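Local coordinates for protein Non-ribosomal peptide synthetase (PDB 3WV4) that is a non-ribosomal peptide synthetase whose N-terminal part has the fold of the AMP-binding (ANL) family, at residues Glu96-Gln101 / Leu145-Asp150; His133-Ile138 / Arg158-Leu163; Ala222-Ala227 / Pro366-Thr371; Ala227-His232 / Ile348-Pro353. All blocks are in the same frame, centred on the assembly; numbering follows the deposited sequence.

Contact 1 of 4, residues Glu96-Gln101 / Leu145-Asp150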
loop_
_atom_site.group_PDB
_atom_site.type_symbol
_atom_site.label_atom_id
_atom_site.label_comp_id
_atom_site.label_asym_id
_atom_site.label_seq_id
_atom_site.Cartn_x
_atom_site.Cartn_y
_atom_site.Cartn_z
ATOM N N GLU A 96 4.695 -19.125 5.583
ATOM C CA GLU A 96 4.605 -19.595 4.193
ATOM C C GLU A 96 3.949 -18.514 3.372
ATOM O O GLU A 96 3.197 -17.690 3.916
ATOM C CB GLU A 96 3.837 -20.920 4.112
ATOM C CG GLU A 96 4.536 -22.050 4.892
ATOM C CD GLU A 96 3.983 -23.438 4.577
ATOM O OE1 GLU A 96 2.741 -23.637 4.661
ATOM O OE2 GLU A 96 4.798 -24.327 4.230
ATOM N N ARG A 97 4.230 -18.517 2.068
ATOM C CA ARG A 97 3.731 -17.498 1.174
ATOM C C ARG A 97 2.510 -17.977 0.398
ATOM O O ARG A 97 2.376 -19.177 0.094
ATOM C CB ARG A 97 4.801 -17.053 0.155
ATOM C CG ARG A 97 5.914 -16.120 0.647
ATOM C CD ARG A 97 6.891 -16.798 1.585
ATOM N NE ARG A 97 7.502 -17.984 0.963
ATOM C CZ ARG A 97 8.004 -19.008 1.632
ATOM N NH1 ARG A 97 8.014 -18.992 2.942
ATOM N NH2 ARG A 97 8.534 -20.039 0.976
ATOM N N ILE A 98 1.647 -17.016 0.048
ATOM C CA ILE A 98 0.636 -17.217 -0.972
ATOM C C ILE A 98 0.749 -16.091 -1.982
ATOM O O ILE A 98 0.912 -14.936 -1.616
ATOM C CB ILE A 98 -0.784 -17.299 -0.411
ATOM C CG1 ILE A 98 -1.250 -15.979 0.208
ATOM C CG2 ILE A 98 -0.850 -18.401 0.631
ATOM C CD1 ILE A 98 -2.691 -16.042 0.692
ATOM N N VAL A 99 0.702 -16.461 -3.247
ATOM C CA VAL A 99 0.682 -15.518 -4.316
ATOM C C VAL A 99 -0.729 -15.282 -4.800
ATOM O O VAL A 99 -1.492 -16.237 -5.026
ATOM C CB VAL A 99 1.480 -16.039 -5.529
ATOM C CG1 VAL A 99 1.173 -15.189 -6.743
ATOM C CG2 VAL A 99 2.967 -15.961 -5.240
ATOM N N VAL A 100 -1.049 -14.015 -5.013
ATOM C CA VAL A 100 -2.398 -13.584 -5.188
ATOM C C VAL A 100 -2.391 -12.617 -6.343
ATOM O O VAL A 100 -1.657 -11.608 -6.301
ATOM C CB VAL A 100 -2.888 -12.861 -3.908
ATOM C CG1 VAL A 100 -4.299 -12.384 -4.092
ATOM C CG2 VAL A 100 -2.798 -13.788 -2.709
ATOM N N GLN A 101 -3.175 -12.932 -7.371
ATOM C CA GLN A 101 -3.292 -12.093 -8.564
ATOM C C GLN A 101 -4.731 -11.766 -8.800
ATOM O O GLN A 101 -5.457 -12.491 -9.486
ATOM C CB GLN A 101 -2.745 -12.800 -9.798
ATOM C CG GLN A 101 -2.644 -11.876 -11.006
ATOM C CD GLN A 101 -2.110 -12.570 -12.240
ATOM O OE1 GLN A 101 -2.579 -13.647 -12.590
ATOM N NE2 GLN A 101 -1.168 -11.946 -12.926
ATOM N N LEU A 145 0.642 -21.865 -2.523
ATOM C CA LEU A 145 -0.479 -21.862 -3.460
ATOM C C LEU A 145 -0.672 -20.508 -4.091
ATOM O O LEU A 145 0.046 -19.553 -3.801
ATOM C CB LEU A 145 -1.759 -22.327 -2.802
ATOM C CG LEU A 145 -2.288 -21.594 -1.568
ATOM C CD1 LEU A 145 -3.088 -20.371 -1.974
ATOM C CD2 LEU A 145 -3.174 -22.545 -0.774
ATOM N N VAL A 146 -1.568 -20.471 -5.052
ATOM C CA VAL A 146 -1.720 -19.317 -5.880
ATOM C C VAL A 146 -3.184 -19.048 -6.046
ATOM O O VAL A 146 -3.968 -19.981 -6.312
ATOM C CB VAL A 146 -1.109 -19.533 -7.282
ATOM C CG1 VAL A 146 -1.417 -18.358 -8.200
ATOM C CG2 VAL A 146 0.397 -19.776 -7.193
ATOM N N ILE A 147 -3.567 -17.780 -5.918
ATOM C CA ILE A 147 -4.955 -17.413 -6.114
ATOM C C ILE A 147 -5.091 -16.530 -7.332
ATOM O O ILE A 147 -4.412 -15.486 -7.422
ATOM C CB ILE A 147 -5.497 -16.718 -4.861
ATOM C CG1 ILE A 147 -5.517 -17.740 -3.734
ATOM C CG2 ILE A 147 -6.894 -16.165 -5.122
ATOM C CD1 ILE A 147 -5.601 -17.156 -2.378
ATOM N N ALA A 148 -5.997 -16.911 -8.232
ATOM C CA ALA A 148 -6.208 -16.237 -9.518
ATOM C C ALA A 148 -7.584 -15.604 -9.552
ATOM O O ALA A 148 -8.472 -15.961 -8.782
ATOM C CB ALA A 148 -6.093 -17.255 -10.665
ATOM N N GLU A 149 -7.777 -14.752 -10.531
ATOM C CA GLU A 149 -8.966 -13.975 -10.688
ATOM C C GLU A 149 -10.185 -14.768 -11.228
ATOM O O GLU A 149 -11.308 -14.407 -10.976
ATOM C CB GLU A 149 -8.638 -12.819 -11.650
ATOM C CG GLU A 149 -9.818 -11.931 -12.016
ATOM C CD GLU A 149 -9.416 -10.786 -12.901
ATOM O OE1 GLU A 149 -10.164 -9.793 -12.924
ATOM O OE2 GLU A 149 -8.348 -10.867 -13.533
ATOM N N ASP A 150 -9.940 -15.765 -12.062
ATOM C CA ASP A 150 -11.001 -16.519 -12.726
ATOM C C ASP A 150 -10.364 -17.752 -13.291
ATOM O O ASP A 150 -9.166 -17.955 -13.133
ATOM C CB ASP A 150 -11.734 -15.712 -13.796
ATOM C CG ASP A 150 -10.831 -15.275 -14.952
ATOM O OD1 ASP A 150 -9.841 -15.927 -15.271
ATOM O OD2 ASP A 150 -11.121 -14.255 -15.586
HETATM O O HOH W 1 -5.420 -13.765 -11.910
#

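Contact 2 of 4, residues His133-Ile138 / Arg158-Leu163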
loop_
_atom_site.group_PDB
_atom_site.type_symbol
_atom_site.label_atom_id
_atom_site.label_comp_id
_atom_site.label_asym_id
_atom_site.label_seq_id
_atom_site.Cartn_x
_atom_site.Cartn_y
_atom_site.Cartn_z
ATOM N N HIS A 133 7.523 -14.082 -16.817
ATOM C CA HIS A 133 7.682 -13.141 -15.728
ATOM C C HIS A 133 7.021 -13.730 -14.471
ATOM O O HIS A 133 7.628 -13.760 -13.367
ATOM C CB HIS A 133 7.079 -11.802 -16.143
ATOM C CG HIS A 133 7.390 -10.703 -15.201
ATOM N ND1 HIS A 133 6.778 -9.481 -15.269
ATOM C CD2 HIS A 133 8.233 -10.651 -14.147
ATOM C CE1 HIS A 133 7.231 -8.710 -14.294
ATOM N NE2 HIS A 133 8.110 -9.401 -13.593
ATOM N N LEU A 134 5.800 -14.245 -14.664
ATOM C CA LEU A 134 5.083 -15.004 -13.625
ATOM C C LEU A 134 5.891 -16.169 -13.093
ATOM O O LEU A 134 6.079 -16.288 -11.889
ATOM C CB LEU A 134 3.738 -15.495 -14.160
ATOM C CG LEU A 134 2.765 -14.309 -14.199
ATOM C CD1 LEU A 134 1.599 -14.556 -15.148
ATOM C CD2 LEU A 134 2.249 -14.018 -12.796
ATOM N N ARG A 135 6.432 -17.000 -13.984
ATOM C CA ARG A 135 7.194 -18.148 -13.509
ATOM C C ARG A 135 8.350 -17.732 -12.616
ATOM O O ARG A 135 8.601 -18.385 -11.618
ATOM C CB ARG A 135 7.694 -19.097 -14.644
ATOM C CG ARG A 135 8.778 -18.574 -15.547
ATOM C CD ARG A 135 9.394 -19.725 -16.374
ATOM N NE ARG A 135 8.432 -20.818 -16.557
ATOM C CZ ARG A 135 7.611 -20.948 -17.600
ATOM N NH1 ARG A 135 7.616 -20.066 -18.603
ATOM N NH2 ARG A 135 6.804 -21.999 -17.648
ATOM N N SER A 136 9.090 -16.698 -13.009
ATOM C CA SER A 136 10.266 -16.227 -12.254
ATOM C C SER A 136 9.864 -15.705 -10.864
ATOM O O SER A 136 10.454 -16.065 -9.850
ATOM C CB SER A 136 10.965 -15.109 -13.051
ATOM O OG SER A 136 11.964 -14.483 -12.278
ATOM N N VAL A 137 8.839 -14.867 -10.843
ATOM C CA VAL A 137 8.401 -14.200 -9.609
ATOM C C VAL A 137 7.801 -15.245 -8.661
ATOM O O VAL A 137 8.177 -15.321 -7.484
ATOM C CB VAL A 137 7.414 -13.054 -9.931
ATOM C CG1 VAL A 137 6.746 -12.515 -8.673
ATOM C CG2 VAL A 137 8.156 -11.919 -10.623
ATOM N N ILE A 138 6.953 -16.117 -9.198
ATOM C CA ILE A 138 6.331 -17.147 -8.390
ATOM C C ILE A 138 7.351 -18.076 -7.774
ATOM O O ILE A 138 7.301 -18.338 -6.576
ATOM C CB ILE A 138 5.289 -17.928 -9.201
ATOM C CG1 ILE A 138 4.145 -16.969 -9.520
ATOM C CG2 ILE A 138 4.817 -19.177 -8.455
ATOM C CD1 ILE A 138 2.983 -17.583 -10.245
ATOM N N ARG A 158 -1.390 -22.042 -14.291
ATOM C CA ARG A 158 -0.989 -23.452 -14.242
ATOM C C ARG A 158 0.074 -23.790 -15.291
ATOM O O ARG A 158 0.833 -24.717 -15.108
ATOM C CB ARG A 158 -2.193 -24.409 -14.376
ATOM C CG ARG A 158 -3.037 -24.529 -13.108
ATOM C CD ARG A 158 -4.447 -25.065 -13.375
ATOM N NE ARG A 158 -5.317 -24.908 -12.203
ATOM C CZ ARG A 158 -6.570 -24.453 -12.230
ATOM N NH1 ARG A 158 -7.160 -24.090 -13.363
ATOM N NH2 ARG A 158 -7.243 -24.328 -11.109
ATOM N N ASP A 159 0.150 -23.043 -16.373
ATOM C CA ASP A 159 1.227 -23.267 -17.353
ATOM C C ASP A 159 2.593 -22.920 -16.731
ATOM O O ASP A 159 3.628 -23.434 -17.176
ATOM C CB ASP A 159 1.052 -22.412 -18.625
ATOM C CG ASP A 159 -0.284 -22.651 -19.342
ATOM O OD1 ASP A 159 -0.823 -23.783 -19.284
ATOM O OD2 ASP A 159 -0.794 -21.683 -19.966
ATOM N N VAL A 160 2.601 -22.070 -15.691
ATOM C CA VAL A 160 3.866 -21.524 -15.217
ATOM C C VAL A 160 4.262 -21.995 -13.840
ATOM O O VAL A 160 5.322 -21.645 -13.377
ATOM C CB VAL A 160 3.922 -19.983 -15.303
ATOM C CG1 VAL A 160 3.507 -19.500 -16.684
ATOM C CG2 VAL A 160 3.067 -19.317 -14.225
ATOM N N THR A 161 3.423 -22.788 -13.183
ATOM C CA THR A 161 3.773 -23.363 -11.897
ATOM C C THR A 161 3.053 -24.692 -11.790
ATOM O O THR A 161 2.047 -24.925 -12.449
ATOM C CB THR A 161 3.407 -22.423 -10.680
ATOM O OG1 THR A 161 3.853 -23.007 -9.436
ATOM C CG2 THR A 161 1.898 -22.230 -10.560
ATOM N N ASP A 162 3.596 -25.567 -10.954
ATOM C CA ASP A 162 2.968 -26.825 -10.610
ATOM C C ASP A 162 2.229 -26.731 -9.288
ATOM O O ASP A 162 1.563 -27.682 -8.878
ATOM C CB ASP A 162 4.048 -27.914 -10.539
ATOM C CG ASP A 162 4.801 -28.078 -11.877
ATOM O OD1 ASP A 162 4.215 -27.750 -12.946
ATOM O OD2 ASP A 162 5.992 -28.479 -11.853
ATOM N N LEU A 163 2.371 -25.610 -8.585
ATOM C CA LEU A 163 1.643 -25.447 -7.326
ATOM C C LEU A 163 0.158 -25.356 -7.628
ATOM O O LEU A 163 -0.235 -24.956 -8.732
ATOM C CB LEU A 163 2.104 -24.199 -6.573
ATOM C CG LEU A 163 3.612 -24.241 -6.224
ATOM C CD1 LEU A 163 4.151 -22.819 -6.035
ATOM C CD2 LEU A 163 3.966 -25.147 -5.046
#

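Contact 3 of 4, residues Ala222-Ala227 / Pro366-Thr371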
loop_
_atom_site.group_PDB
_atom_site.type_symbol
_atom_site.label_atom_id
_atom_site.label_comp_id
_atom_site.label_asym_id
_atom_site.label_seq_id
_atom_site.Cartn_x
_atom_site.Cartn_y
_atom_site.Cartn_z
ATOM N N ALA A 222 2.189 2.988 8.233
ATOM C CA ALA A 222 0.814 3.499 8.041
ATOM C C ALA A 222 0.472 4.573 9.083
ATOM O O ALA A 222 -0.056 5.612 8.719
ATOM C CB ALA A 222 -0.205 2.385 8.073
ATOM N N SER A 223 0.808 4.334 10.350
ATOM C CA SER A 223 0.540 5.322 11.445
ATOM C C SER A 223 1.325 6.595 11.207
ATOM O O SER A 223 0.858 7.692 11.466
ATOM C CB SER A 223 0.900 4.720 12.822
ATOM O OG SER A 223 2.333 4.587 12.960
ATOM N N SER A 224 2.508 6.474 10.655
ATOM C CA SER A 224 3.332 7.695 10.448
ATOM C C SER A 224 2.858 8.554 9.290
ATOM O O SER A 224 2.802 9.796 9.355
ATOM C CB SER A 224 4.800 7.295 10.253
ATOM O OG SER A 224 5.610 8.411 10.023
ATOM N N ILE A 225 2.554 7.914 8.182
ATOM C CA ILE A 225 1.967 8.629 7.050
ATOM C C ILE A 225 0.682 9.354 7.501
ATOM O O ILE A 225 0.405 10.536 7.191
ATOM C CB ILE A 225 1.643 7.608 5.907
ATOM C CG1 ILE A 225 2.911 7.128 5.221
ATOM C CG2 ILE A 225 0.745 8.267 4.914
ATOM C CD1 ILE A 225 2.760 5.821 4.454
ATOM N N ASN A 226 -0.124 8.629 8.249
ATOM C CA ASN A 226 -1.412 9.159 8.663
ATOM C C ASN A 226 -1.283 10.270 9.681
ATOM O O ASN A 226 -2.081 11.207 9.645
ATOM C CB ASN A 226 -2.374 8.137 9.229
ATOM C CG ASN A 226 -3.782 8.689 9.206
ATOM O OD1 ASN A 226 -4.169 9.400 8.283
ATOM N ND2 ASN A 226 -4.473 8.518 10.255
ATOM N N ALA A 227 -0.229 10.248 10.495
ATOM C CA ALA A 227 0.015 11.396 11.433
ATOM C C ALA A 227 0.223 12.670 10.625
ATOM O O ALA A 227 -0.054 13.760 11.093
ATOM C CB ALA A 227 1.240 11.128 12.277
ATOM N N PRO A 366 10.766 14.426 6.645
ATOM C CA PRO A 366 10.761 13.018 7.001
ATOM C C PRO A 366 9.464 12.609 7.639
ATOM O O PRO A 366 8.784 13.433 8.225
ATOM C CB PRO A 366 11.818 12.907 8.076
ATOM C CG PRO A 366 12.604 14.165 8.051
ATOM C CD PRO A 366 11.764 15.209 7.400
ATOM N N LEU A 367 9.124 11.341 7.517
ATOM C CA LEU A 367 7.949 10.812 8.173
ATOM C C LEU A 367 8.184 10.952 9.662
ATOM O O LEU A 367 9.328 10.837 10.150
ATOM C CB LEU A 367 7.775 9.358 7.867
ATOM C CG LEU A 367 7.344 8.843 6.486
ATOM C CD1 LEU A 367 6.706 7.470 6.658
ATOM C CD2 LEU A 367 6.380 9.754 5.768
ATOM N N PRO A 368 7.122 11.266 10.406
ATOM C CA PRO A 368 7.340 11.380 11.850
ATOM C C PRO A 368 7.956 10.090 12.405
ATOM O O PRO A 368 7.465 9.003 12.085
ATOM C CB PRO A 368 5.921 11.569 12.401
ATOM C CG PRO A 368 5.149 12.142 11.287
ATOM C CD PRO A 368 5.814 11.779 9.989
ATOM N N GLY A 369 8.967 10.231 13.277
ATOM C CA GLY A 369 9.615 9.101 13.885
ATOM C C GLY A 369 10.731 8.507 13.060
ATOM O O GLY A 369 11.182 7.420 13.388
ATOM N N THR A 370 11.150 9.160 11.971
ATOM C CA THR A 370 12.162 8.570 11.085
ATOM C C THR A 370 13.225 9.624 10.916
ATOM O O THR A 370 13.005 10.729 11.336
ATOM C CB THR A 370 11.563 8.184 9.709
ATOM O OG1 THR A 370 11.265 9.358 8.965
ATOM C CG2 THR A 370 10.265 7.443 9.904
ATOM N N THR A 371 14.373 9.286 10.346
ATOM C CA THR A 371 15.447 10.264 10.128
ATOM C C THR A 371 15.935 10.178 8.700
ATOM O O THR A 371 16.161 9.080 8.205
ATOM C CB THR A 371 16.634 9.954 11.081
ATOM O OG1 THR A 371 16.218 10.253 12.426
ATOM C CG2 THR A 371 17.817 10.801 10.773
#

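Contact 4 of 4, residues Ala227-His232 / Ile348-Pro353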
loop_
_atom_site.group_PDB
_atom_site.type_symbol
_atom_site.label_atom_id
_atom_site.label_comp_id
_atom_site.label_asym_id
_atom_site.label_seq_id
_atom_site.Cartn_x
_atom_site.Cartn_y
_atom_site.Cartn_z
ATOM N N ALA A 227 -0.229 10.248 10.495
ATOM C CA ALA A 227 0.015 11.396 11.433
ATOM C C ALA A 227 0.223 12.670 10.625
ATOM O O ALA A 227 -0.054 13.760 11.093
ATOM C CB ALA A 227 1.240 11.128 12.277
ATOM N N VAL A 228 0.772 12.562 9.416
ATOM C CA VAL A 228 0.947 13.763 8.565
ATOM C C VAL A 228 -0.327 14.090 7.738
ATOM O O VAL A 228 -0.736 15.214 7.657
ATOM C CB VAL A 228 2.162 13.692 7.601
ATOM C CG1 VAL A 228 2.429 15.054 7.004
ATOM C CG2 VAL A 228 3.409 13.228 8.268
ATOM N N LEU A 229 -0.983 13.088 7.169
ATOM C CA LEU A 229 -2.063 13.309 6.238
ATOM C C LEU A 229 -3.416 13.441 6.899
ATOM O O LEU A 229 -4.266 14.137 6.396
ATOM C CB LEU A 229 -2.152 12.145 5.243
ATOM C CG LEU A 229 -0.984 11.966 4.256
ATOM C CD1 LEU A 229 -1.252 10.841 3.227
ATOM C CD2 LEU A 229 -0.665 13.293 3.555
ATOM N N GLY A 230 -3.631 12.743 7.999
ATOM C CA GLY A 230 -4.827 12.969 8.853
ATOM C C GLY A 230 -6.085 12.401 8.269
ATOM O O GLY A 230 -7.084 13.089 8.222
ATOM N N TYR A 231 -6.043 11.184 7.724
ATOM C CA TYR A 231 -7.306 10.521 7.352
ATOM C C TYR A 231 -8.099 10.340 8.643
ATOM O O TYR A 231 -7.517 10.224 9.693
ATOM C CB TYR A 231 -7.126 9.140 6.725
ATOM C CG TYR A 231 -6.621 9.090 5.296
ATOM C CD1 TYR A 231 -5.303 9.421 5.016
ATOM C CD2 TYR A 231 -7.384 8.588 4.248
ATOM C CE1 TYR A 231 -4.773 9.305 3.766
ATOM C CE2 TYR A 231 -6.839 8.487 2.930
ATOM C CZ TYR A 231 -5.516 8.826 2.708
ATOM O OH TYR A 231 -4.877 8.797 1.398
ATOM N N HIS A 232 -9.419 10.358 8.550
ATOM C CA HIS A 232 -10.273 10.129 9.721
ATOM C C HIS A 232 -11.516 9.326 9.314
ATOM O O HIS A 232 -11.733 9.038 8.124
ATOM C CB HIS A 232 -10.617 11.428 10.433
ATOM C CG HIS A 232 -11.274 12.437 9.561
ATOM N ND1 HIS A 232 -12.611 12.381 9.235
ATOM C CD2 HIS A 232 -10.778 13.534 8.933
ATOM C CE1 HIS A 232 -12.918 13.405 8.455
ATOM N NE2 HIS A 232 -11.820 14.110 8.240
ATOM N N ILE A 348 9.287 8.132 2.427
ATOM C CA ILE A 348 10.422 8.845 3.001
ATOM C C ILE A 348 10.057 10.196 3.554
ATOM O O ILE A 348 10.496 10.548 4.676
ATOM C CB ILE A 348 11.534 9.027 1.953
ATOM C CG1 ILE A 348 12.059 7.616 1.725
ATOM C CG2 ILE A 348 12.618 9.965 2.469
ATOM C CD1 ILE A 348 13.006 7.342 0.584
ATOM N N SER A 349 9.342 10.973 2.760
ATOM C CA SER A 349 9.026 12.327 3.136
ATOM C C SER A 349 7.646 12.657 2.661
ATOM O O SER A 349 7.147 12.082 1.642
ATOM C CB SER A 349 9.998 13.329 2.522
ATOM O OG SER A 349 9.818 13.387 1.081
ATOM N N ILE A 350 7.012 13.550 3.411
ATOM C CA ILE A 350 5.716 14.121 3.059
ATOM C C ILE A 350 5.724 15.611 3.369
ATOM O O ILE A 350 6.246 16.009 4.366
ATOM C CB ILE A 350 4.548 13.456 3.856
ATOM C CG1 ILE A 350 4.471 11.989 3.549
ATOM C CG2 ILE A 350 3.234 14.165 3.542
ATOM C CD1 ILE A 350 3.342 11.285 4.330
ATOM N N MET A 351 5.227 16.418 2.443
ATOM C CA MET A 351 5.054 17.809 2.663
ATOM C C MET A 351 3.769 17.957 3.417
ATOM O O MET A 351 2.701 17.551 2.956
ATOM C CB MET A 351 4.902 18.585 1.377
ATOM C CG MET A 351 4.938 20.091 1.589
ATOM S SD MET A 351 6.515 20.671 2.372
ATOM C CE MET A 351 7.504 21.117 1.011
ATOM N N PRO A 352 3.844 18.599 4.573
ATOM C CA PRO A 352 2.594 18.734 5.307
ATOM C C PRO A 352 1.536 19.525 4.532
ATOM O O PRO A 352 1.871 20.565 3.985
ATOM C CB PRO A 352 3.019 19.505 6.570
ATOM C CG PRO A 352 4.417 19.098 6.813
ATOM C CD PRO A 352 5.029 18.878 5.422
ATOM N N PRO A 353 0.254 19.075 4.566
ATOM C CA PRO A 353 -0.840 19.704 3.820
ATOM C C PRO A 353 -0.927 21.183 3.987
ATOM O O PRO A 353 -1.123 21.913 2.978
ATOM C CB PRO A 353 -2.079 19.012 4.372
ATOM C CG PRO A 353 -1.621 17.651 4.576
ATOM C CD PRO A 353 -0.164 17.762 5.075
#

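Contact 1 of 4, residues Glu96-Gln101 / Leu145-Asp150
Strands 97-101 and 145-148 run side by side in the same direction, their axes 4.7 Å apart. Three backbone hydrogen bonds join them in the parallel pattern. Val99 makes two of them, both to strand 145-148: its N donates to Leu145 O at 3.2 Å and its O accepts from Ile147 N at 2.7 Å. Gln101 N then donates to Ile147 O at 2.8 Å, nearly along the carbonyl axis and almost straight (169° at the hydrogen). Val99 O also receives a CA-H...O contact from Val146 CA.

The apolar contacts fall on two faces. Ile98, Val100, Leu145 and Ile147 share one face. There Ile98 CG2 lies alongside Leu145 CD1 at 4.0 Å. Val99 and Val146 pack on the other face, Val99 CB 4.2 Å from Val146 CG2.

One water closes the C-terminal end. It donates to Gln101 O and OE1 and accepts from Glu149 N, while Gln101 NE2 bonds to Asn126 O.

The pair forms the middle of a four-stranded parallel sheet. Strand 121-124 flanks 97-101, and strand 165-167 flanks 145-148. Helix 106-116 covers Ile98 and Val100; helix 151-160 covers Val146 and Ala148. Helices thus cover both faces, a layered alpha/beta arrangement.

Contact 2 of 4, residues His133-Ile138 / Arg158-Leu163
Val160 carries this contact, set against one side of helix 131-141. Its CG2 meets Leu134 CB at 3.9 Å and lies 4.3 Å from Ile138 CD1. Its CB sits 3.9 Å from Arg135 CB. Leu134 and Ile138 are one helical turn apart, so Val160 touches two successive turns, with Arg135 beside them. The first torsion of Val160 puts CG2 in the crowded position between backbone N and carbonyl carbon, and this branch reaches the helix.

Arg135 wraps round the same valine. Its CG also takes the crowded position (chi1 70°), and the chain bends at chi3 (27°). The guanidinium therefore folds back, with Val160 CG1 over one face, 4.1 Å above the plane and offset toward the rim. NH2 comes within 3.5 Å of Asp159 O, but no hydrogen bond forms.

Further along, Ile138 CG2 faces Thr161 OG1 at 4.1 Å, the two side chains crossing at about a right angle. Leu163 CD1 also approaches that methyl. Thr161 OG1, anti to its backbone N, accepts from Leu163 N at 3.1 Å. This ST turn shapes the chain at Thr161-Leu163, following helix 151-160.

No hydrogen bond or salt bridge links the segments. They are therefore held by the fit of apolar groups, with the exposed Arg135 laid over Val160 at the border.

Contact 3 of 4, residues Ala222-Ala227 / Pro366-Thr371
Ser224 is the first residue of helix segment 222-227 to touch the turn at 366-371. Its OG is anti to the backbone N (chi1 179°), which extends the hydroxyl toward the other segment. Ser224 OG donates to Pro368 O at 2.8 Å. The bond meets a lone pair in the carbonyl plane, with a C=O...donor angle of 129°. Ser224 OG also lies 3.2 Å from Leu367 CB and 3.4 Å from Pro368 CD. The hydroxyl is thus set against the Leu367-Pro368 junction.

Ile225 follows. Its CB points away from the turn, yet CG1 lies 4.1 Å from Leu367 CD1. The two side chains run side by side in the same direction. Ile350 touches both of them, and Ile254 of helix 246-258 also packs on Ile225.

One helical turn after Ser224, Ala227 CB meets Pro368 CG at 4.2 Å. The proline ring lies against Ser224 and Ala227, and against Val228 further along the helix. Its CG and CD also lie near Ser224 O.

The turn has its own internal ties. Leu367 to Thr370 form a type II beta turn, with Gly369 at positive phi. Thr370 OG1 donates to Leu367 O at 2.7 Å, beside a weak backbone bond from Thr370 N to the same oxygen.

The chemistry is one buried polar link within an apolar surround. Ser224 OG gives its proton to Pro368 O, a directed bond that ties the turn to helix 215-229. The aliphatic groups of Leu367 and Pro368 flank that bond.

Contact 4 of 4, residues Ala227-His232 / Ile348-Pro353
Val228 and Ile350 slide past each other in opposite directions, and their branched methyls meet. Val228 CG1 is anti to the backbone N (chi1 -168°) and comes within 3.7 Å of Ile350 CG2. That Ile350 methyl is likewise anti to its own backbone N, so each residue offers the branch that reaches across.

Leu229 approaches the same methyl from another direction. Its side chain crosses Ile350 at about a right angle. Leu229 CD2 lies 4.0 Å from Ile350 CG2. Ile350 CG2 is thus touched by two consecutive residues of the last helical turn, from adjacent directions.

Pro353 packs against the helix end through its ring carbon CD. Pro353 CD lies 3.7 Å from Val228 O and 4.2 Å from Val228 CG1. Pro352 CA is 4.1 Å from Val228 CG1. The contact is entirely nonpolar in its side chains, with no hydrogen bond across it.

Helix 215-229 ends here, and Gly230 turns the chain out of it with positive phi. Strand 349-350 lies between strands 335-340 and 362-366, antiparallel to both. Ile348 and Ser349 both face Tyr340, a classic beta bulge at the start of this strand. Strand 311-314 packs on Leu229 and Pro353 through Met311, so the helix end rests on this sheet.

How the contacts relate
Contacts 1 and 2 belong to one region, their centres 11 Å apart. Strand 145-148 in contact 1 lies in the chain between the two helices of contact 2. Contact 1 is the buried sheet interior, held by backbone bonds. Contact 2 lies farther out, partly exposed, and has no hydrogen bond across it. Gln101 NE2 and Leu134 CD2 touch between them. Contacts 3 and 4 lie on the opposite side of the chain's centre. Both use helix 215-229, their segments overlapping at Ala227, which touches the other segment only in contact 3. Contact 3 is buried and adds a serine hydroxyl bond; contact 4 is partly buried and apolar. Pro368 packs on Val228, and Leu367 on Ile350, joining them.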